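Local coordinates for 1,4-dihydroxy-2-naphthoyl-CoA hydrolase from Escherichia coli, a protein that hydrolyses 1,4-dihydroxy-2-naphthoyl-CoA to 1,4-dihydroxy-2-naphthoate and free CoA in menaquinone biosynthesis, and also accepts a wide range of other acyl-CoA thioesters, in two crystal structures: PDB 4K49 (chain A, 1.89 Å), residues N88-A93 and G123-S128; PDB 1VH5 (chain B, 1.34 Å), residues N90-A95 and G125-S130. Both blocks share one frame: the second was fitted to the first on N, CA, C and O of the twelve residues, RMSD 0.19 Å. Numbering follows each deposited sequence.

Structure 1 (4K49); sequences NHVRSA and GRLCCS. With HFQ (2,4-dihydroxyphenacyl coenzyme A), chain C.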
# COMPACT_ATOMS: atom_id res chain seq x y z
N ASN A 88 -5.96 7.72 4.92
CA ASN A 88 -5.86 7.99 6.33
C ASN A 88 -6.19 6.71 7.07
O ASN A 88 -7.21 6.07 6.78
CB ASN A 88 -6.85 9.09 6.73
CG ASN A 88 -6.58 9.62 8.12
OD1 ASN A 88 -6.81 8.93 9.12
ND2 ASN A 88 -6.06 10.85 8.19
N HIS A 89 -5.32 6.32 7.99
CA HIS A 89 -5.56 5.14 8.81
C HIS A 89 -6.31 5.56 10.08
O HIS A 89 -5.69 5.98 11.06
CB HIS A 89 -4.23 4.44 9.15
CG HIS A 89 -3.40 4.09 7.94
ND1 HIS A 89 -3.86 3.26 6.94
CD2 HIS A 89 -2.14 4.45 7.59
CE1 HIS A 89 -2.93 3.13 6.02
NE2 HIS A 89 -1.87 3.83 6.39
N VAL A 90 -7.64 5.46 10.05
CA VAL A 90 -8.45 6.02 11.13
C VAL A 90 -8.69 5.03 12.28
O VAL A 90 -8.95 5.44 13.41
CB VAL A 90 -9.82 6.57 10.63
CG1 VAL A 90 -9.61 7.56 9.49
CG2 VAL A 90 -10.68 5.46 10.15
N ARG A 91 -8.63 3.74 11.99
CA ARG A 91 -8.80 2.72 13.02
C ARG A 91 -8.04 1.46 12.65
O ARG A 91 -8.02 1.07 11.48
CB ARG A 91 -10.28 2.39 13.23
CG ARG A 91 -10.53 1.23 14.21
CD ARG A 91 -12.02 0.87 14.30
NE ARG A 91 -12.80 1.96 14.87
CZ ARG A 91 -12.96 2.16 16.18
NH1 ARG A 91 -13.68 3.18 16.61
NH2 ARG A 91 -12.40 1.33 17.05
N SER A 92 -7.41 0.84 13.63
CA SER A 92 -6.62 -0.35 13.37
C SER A 92 -7.52 -1.58 13.29
O SER A 92 -8.66 -1.56 13.77
CB SER A 92 -5.57 -0.54 14.48
OG SER A 92 -6.20 -0.77 15.73
N ALA A 93 -7.03 -2.64 12.65
CA ALA A 93 -7.72 -3.94 12.65
C ALA A 93 -6.71 -5.02 13.01
O ALA A 93 -5.52 -4.85 12.75
CB ALA A 93 -8.36 -4.21 11.30
N GLY A 123 -18.49 -2.76 10.64
CA GLY A 123 -18.92 -1.63 9.83
C GLY A 123 -18.22 -0.35 10.23
O GLY A 123 -18.64 0.73 9.81
N ARG A 124 -17.16 -0.47 11.03
CA ARG A 124 -16.40 0.69 11.48
C ARG A 124 -15.37 1.07 10.45
O ARG A 124 -14.61 0.21 9.97
CB ARG A 124 -15.72 0.43 12.82
CG ARG A 124 -16.69 0.18 13.97
CD ARG A 124 -15.95 -0.04 15.28
NE ARG A 124 -15.06 -1.20 15.21
CZ ARG A 124 -14.55 -1.81 16.26
NH1 ARG A 124 -13.75 -2.86 16.09
NH2 ARG A 124 -14.83 -1.39 17.49
N LEU A 125 -15.31 2.35 10.13
CA LEU A 125 -14.34 2.84 9.15
C LEU A 125 -12.92 2.66 9.68
O LEU A 125 -12.61 3.04 10.80
CB LEU A 125 -14.63 4.30 8.83
CG LEU A 125 -13.72 4.92 7.77
CD1 LEU A 125 -13.95 4.29 6.40
CD2 LEU A 125 -13.94 6.42 7.74
N CYS A 126 -12.06 2.03 8.87
CA CYS A 126 -10.67 1.80 9.27
C CYS A 126 -9.66 2.56 8.40
O CYS A 126 -8.59 2.95 8.87
CB CYS A 126 -10.35 0.31 9.27
SG CYS A 126 -11.14 -0.58 10.65
N CYS A 127 -10.01 2.74 7.13
CA CYS A 127 -9.14 3.44 6.20
C CYS A 127 -9.99 4.20 5.21
O CYS A 127 -10.94 3.64 4.64
CB CYS A 127 -8.22 2.46 5.45
SG CYS A 127 -6.99 3.26 4.36
N SER A 128 -9.67 5.48 5.04
CA SER A 128 -10.30 6.29 4.01
C SER A 128 -9.22 6.66 3.01
O SER A 128 -8.20 7.26 3.38
CB SER A 128 -10.90 7.55 4.63
OG SER A 128 -11.48 8.39 3.64
CB HFQ C . 1.71 1.35 10.40
N1A HFQ C . -1.07 2.29 23.12
O1A HFQ C . -8.40 8.25 20.98
P1A HFQ C . -7.75 7.62 19.71
C1B HFQ C . 2.31 0.07 9.75
O1B HFQ C . 1.65 -0.56 8.86
C1D HFQ C . -5.46 3.14 20.95
S1P HFQ C . 0.56 1.05 11.74
C2A HFQ C . -1.77 1.51 22.28
O2A HFQ C . -8.71 7.72 18.52
P2A HFQ C . -6.31 9.46 18.32
C2B HFQ C . 3.62 -0.49 10.15
O2B HFQ C . 7.33 -2.16 11.04
C2D HFQ C . -6.59 3.40 21.75
O2D HFQ C . -6.82 2.37 22.71
C2P HFQ C . -0.96 0.43 11.05
N3A HFQ C . -2.95 1.91 21.79
O3A HFQ C . -6.41 8.32 19.41
C3B HFQ C . 4.29 -1.26 9.20
O3B HFQ C . 3.56 0.50 12.36
C3D HFQ C . -7.70 3.57 20.87
O3D HFQ C . -8.58 2.42 20.89
P3D HFQ C . -10.19 2.63 21.15
C3P HFQ C . -1.79 1.43 10.31
C4A HFQ C . -3.46 3.12 22.14
O4A HFQ C . -7.24 10.54 18.67
C4B HFQ C . 5.51 -1.81 9.50
C4D HFQ C . -7.17 3.79 19.55
O4D HFQ C . -5.72 3.77 19.71
N4P HFQ C . -2.21 2.48 11.10
C5A HFQ C . -2.76 3.95 23.01
O5A HFQ C . -4.85 9.97 18.33
C5B HFQ C . 6.09 -1.60 10.76
C5D HFQ C . -7.60 5.12 19.10
O5D HFQ C . -7.41 6.12 20.02
C5P HFQ C . -3.19 2.25 12.10
O5P HFQ C . -3.72 1.09 12.25
C6A HFQ C . -1.52 3.50 23.51
N6A HFQ C . -0.74 4.31 24.41
O6A HFQ C . -6.61 8.87 16.90
C6B HFQ C . 5.42 -0.82 11.71
C6P HFQ C . -3.67 3.38 12.97
N7A HFQ C . -3.52 5.09 23.16
O7A HFQ C . -10.42 3.87 22.16
C7B HFQ C . 4.20 -0.28 11.41
C7P HFQ C . -5.20 3.45 13.11
C8A HFQ C . -4.64 4.97 22.43
O8A HFQ C . -10.85 2.88 19.88
N8P HFQ C . -5.70 4.76 13.52
N9A HFQ C . -4.60 3.78 21.80
O9A HFQ C . -10.77 1.35 21.78
C9P HFQ C . -5.74 5.07 14.96
O9P HFQ C . -5.39 4.26 15.74
CAP HFQ C . -6.23 6.46 15.37
OAP HFQ C . -6.89 7.03 14.29
CBP HFQ C . -5.05 7.39 15.72
CCP HFQ C . -5.57 8.75 15.98
CDP HFQ C . -4.27 6.87 16.94
CEP HFQ C . -4.13 7.42 14.57
O HOH W 1 -6.05 1.63 8.11
O HOH W 2 -13.78 4.00 13.03
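With CG anti to the backbone N (chi1 175°) and a bend at chi3, Arg91 lays its guanidinium flat over that of Arg124, likewise bent at chi3. The planes lie 4° apart, the centres 4.3 Å; Arg124 is salt-bridged to Asp120. Water 2, in the plane of the Arg91 guanidinium at its edge, accepts from NE and donates to Leu125 O. The contact joins the ends of antiparallel strands 80-89 and 125-135 of the hotdog sheet; Cys126 and Cys127 form a classic beta bulge opposite Ile118. From one face of its plane, Cys126 O accepts from Val90 N (2.9 Å) and, at a longer 3.2 Å, from Arg91 N. His89 ND1 lies 4.1 Å from Cys127 SG, water 1 bonds ND1 and donates to Cys126 O, and NE2 is hydrogen-bonded to Glu63 of the second subunit, the inferred catalytic residue. HFQ lies against substrate-binding His89, Val90, Arg91 and Ser92, puts C3P over one face of the His89 ring, and donates from N8P to His89 O and from OAP to Val90 O.

Structure 2 (1VH5); sequences NHVRSA and GRLCCS.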
# COMPACT_ATOMS: atom_id res chain seq x y z
N ASN B 90 -5.95 7.90 4.74
CA ASN B 90 -5.88 8.10 6.16
C ASN B 90 -6.21 6.84 6.93
O ASN B 90 -7.24 6.20 6.67
CB ASN B 90 -6.83 9.20 6.56
CG ASN B 90 -6.52 9.74 7.85
OD1 ASN B 90 -6.79 9.11 8.87
ND2 ASN B 90 -5.84 10.94 7.85
N HIS B 91 -5.37 6.49 7.91
CA HIS B 91 -5.60 5.29 8.72
C HIS B 91 -6.28 5.71 10.01
O HIS B 91 -5.67 6.36 10.87
CB HIS B 91 -4.22 4.66 9.05
CG HIS B 91 -3.42 4.27 7.85
ND1 HIS B 91 -3.92 3.45 6.85
CD2 HIS B 91 -2.14 4.56 7.51
CE1 HIS B 91 -2.99 3.28 5.93
NE2 HIS B 91 -1.90 3.92 6.31
N VAL B 92 -7.56 5.41 10.14
CA VAL B 92 -8.34 5.94 11.28
C VAL B 92 -8.63 4.98 12.39
O VAL B 92 -8.91 5.40 13.52
CB VAL B 92 -9.61 6.68 10.87
CG1 VAL B 92 -9.26 7.96 10.11
CG2 VAL B 92 -10.51 5.80 10.07
N ARG B 93 -8.59 3.68 12.09
CA ARG B 93 -8.80 2.67 13.12
C ARG B 93 -8.05 1.41 12.73
O ARG B 93 -8.00 1.04 11.55
CB ARG B 93 -10.30 2.39 13.25
CG ARG B 93 -10.67 1.24 14.24
CD ARG B 93 -12.16 0.91 14.27
NE ARG B 93 -12.97 1.95 14.90
CZ ARG B 93 -13.20 2.02 16.21
NH1 ARG B 93 -13.95 3.00 16.69
NH2 ARG B 93 -12.67 1.13 17.04
N SER B 94 -7.45 0.75 13.72
CA SER B 94 -6.76 -0.51 13.47
C SER B 94 -7.73 -1.65 13.31
O SER B 94 -8.91 -1.55 13.68
CB SER B 94 -5.78 -0.78 14.60
OG SER B 94 -6.49 -1.01 15.81
N ALA B 95 -7.26 -2.73 12.71
CA ALA B 95 -8.04 -3.97 12.62
C ALA B 95 -7.10 -5.12 12.99
O ALA B 95 -5.90 -5.03 12.76
CB ALA B 95 -8.61 -4.16 11.24
N GLY B 125 -18.37 -2.90 10.72
CA GLY B 125 -18.82 -1.77 9.94
C GLY B 125 -18.12 -0.47 10.31
O GLY B 125 -18.55 0.61 9.91
N ARG B 126 -17.05 -0.56 11.10
CA ARG B 126 -16.31 0.65 11.48
C ARG B 126 -15.26 1.01 10.43
O ARG B 126 -14.50 0.17 9.95
CB ARG B 126 -15.65 0.44 12.84
CG ARG B 126 -16.65 -0.13 13.86
CD ARG B 126 -16.04 -0.31 15.21
NE ARG B 126 -15.06 -1.39 15.20
CZ ARG B 126 -14.60 -2.00 16.29
NH1 ARG B 126 -13.71 -2.97 16.16
NH2 ARG B 126 -15.02 -1.64 17.51
N LEU B 127 -15.21 2.29 10.09
CA LEU B 127 -14.23 2.79 9.13
C LEU B 127 -12.83 2.64 9.69
O LEU B 127 -12.54 3.08 10.80
CB LEU B 127 -14.50 4.26 8.86
CG LEU B 127 -13.62 4.93 7.81
CD1 LEU B 127 -13.87 4.36 6.41
CD2 LEU B 127 -13.83 6.45 7.86
N CYS B 128 -11.97 2.00 8.91
CA CYS B 128 -10.59 1.85 9.33
C CYS B 128 -9.62 2.64 8.46
O CYS B 128 -8.56 3.03 8.90
CB CYS B 128 -10.17 0.37 9.26
SG CYS B 128 -11.03 -0.64 10.50
N CYS B 129 -9.95 2.82 7.18
CA CYS B 129 -9.04 3.55 6.29
C CYS B 129 -9.91 4.26 5.23
O CYS B 129 -10.85 3.67 4.70
CB CYS B 129 -8.06 2.57 5.62
SG CYS B 129 -6.89 3.31 4.44
N SER B 130 -9.59 5.52 4.92
CA SER B 130 -10.29 6.22 3.85
C SER B 130 -9.25 6.66 2.83
O SER B 130 -8.28 7.33 3.18
CB SER B 130 -11.01 7.44 4.42
OG SER B 130 -11.60 8.19 3.37
O HOH W 3 -13.81 4.10 12.97
O HOH W 4 -11.19 -3.03 13.92
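Arg93 extends with CG anti to the backbone N (chi1 176°) and then bends at chi3, which sets its guanidinium flat on that of Arg126, likewise bent at chi3. A plane angle of 7° and a centre separation of 4.3 Å define the stack, and Arg126 has a salt bridge to Asp122. At the edge of the Arg93 guanidinium, in its plane, water 3 accepts from NE and donates to Leu127 O. Cys128 and Cys129 make a classic beta bulge opposite Ile120. The carbonyl oxygen Cys128 O takes two donors from one face of its plane, Val92 N at 2.9 Å and the longer Arg93 N at 3.3 Å. His91 ND1 stands 3.8 Å from Cys129 SG, and its NE2 is hydrogen-bonded to Glu65 of the second subunit, the inferred catalytic residue. His91, Val92, Arg93 and Ser94 belong to the experimentally defined substrate-binding site. Water 4 donates to Ser94 O (2.7 Å) and accepts a weak bond from Arg126 NH1.

Structure 1 against structure 2
The hydrogen bonds from N8P of HFQ to His89(A) O and from its OAP to Val90(A) O, each 2.7 Å, are found in structure 1 alone; no ligand is modelled there in structure 2. Backbone bonds between the segments persist: Val90(A) N to Cys126(A) O and Val92(B) N to Cys128(B) O are both 2.9 Å, and Asn88(A) and Ser128(A) remain paired through their backbone N and O atoms, as do Asn90(B) and Ser130(B). Comparable CA atoms coincide within the error, which suggests that the carbonyls accepting from HFQ need little backbone movement. HFQ packs C3P against the His89(A) ring and brings O5P to 3.3 Å from Ser92(A) CB. Neither side chain answers with a resolvable shift: His91(B) and Ser94(B) keep the places of His89(A) and Ser92(A), as Arg126(B) does that of Arg124(A). Water 2 and water 3 occupy one site. Water 1, bonded to His89(A) ND1 and Cys126(A) O, is modelled in structure 1 only, and water 4, on Ser94(B) O, in structure 2 only.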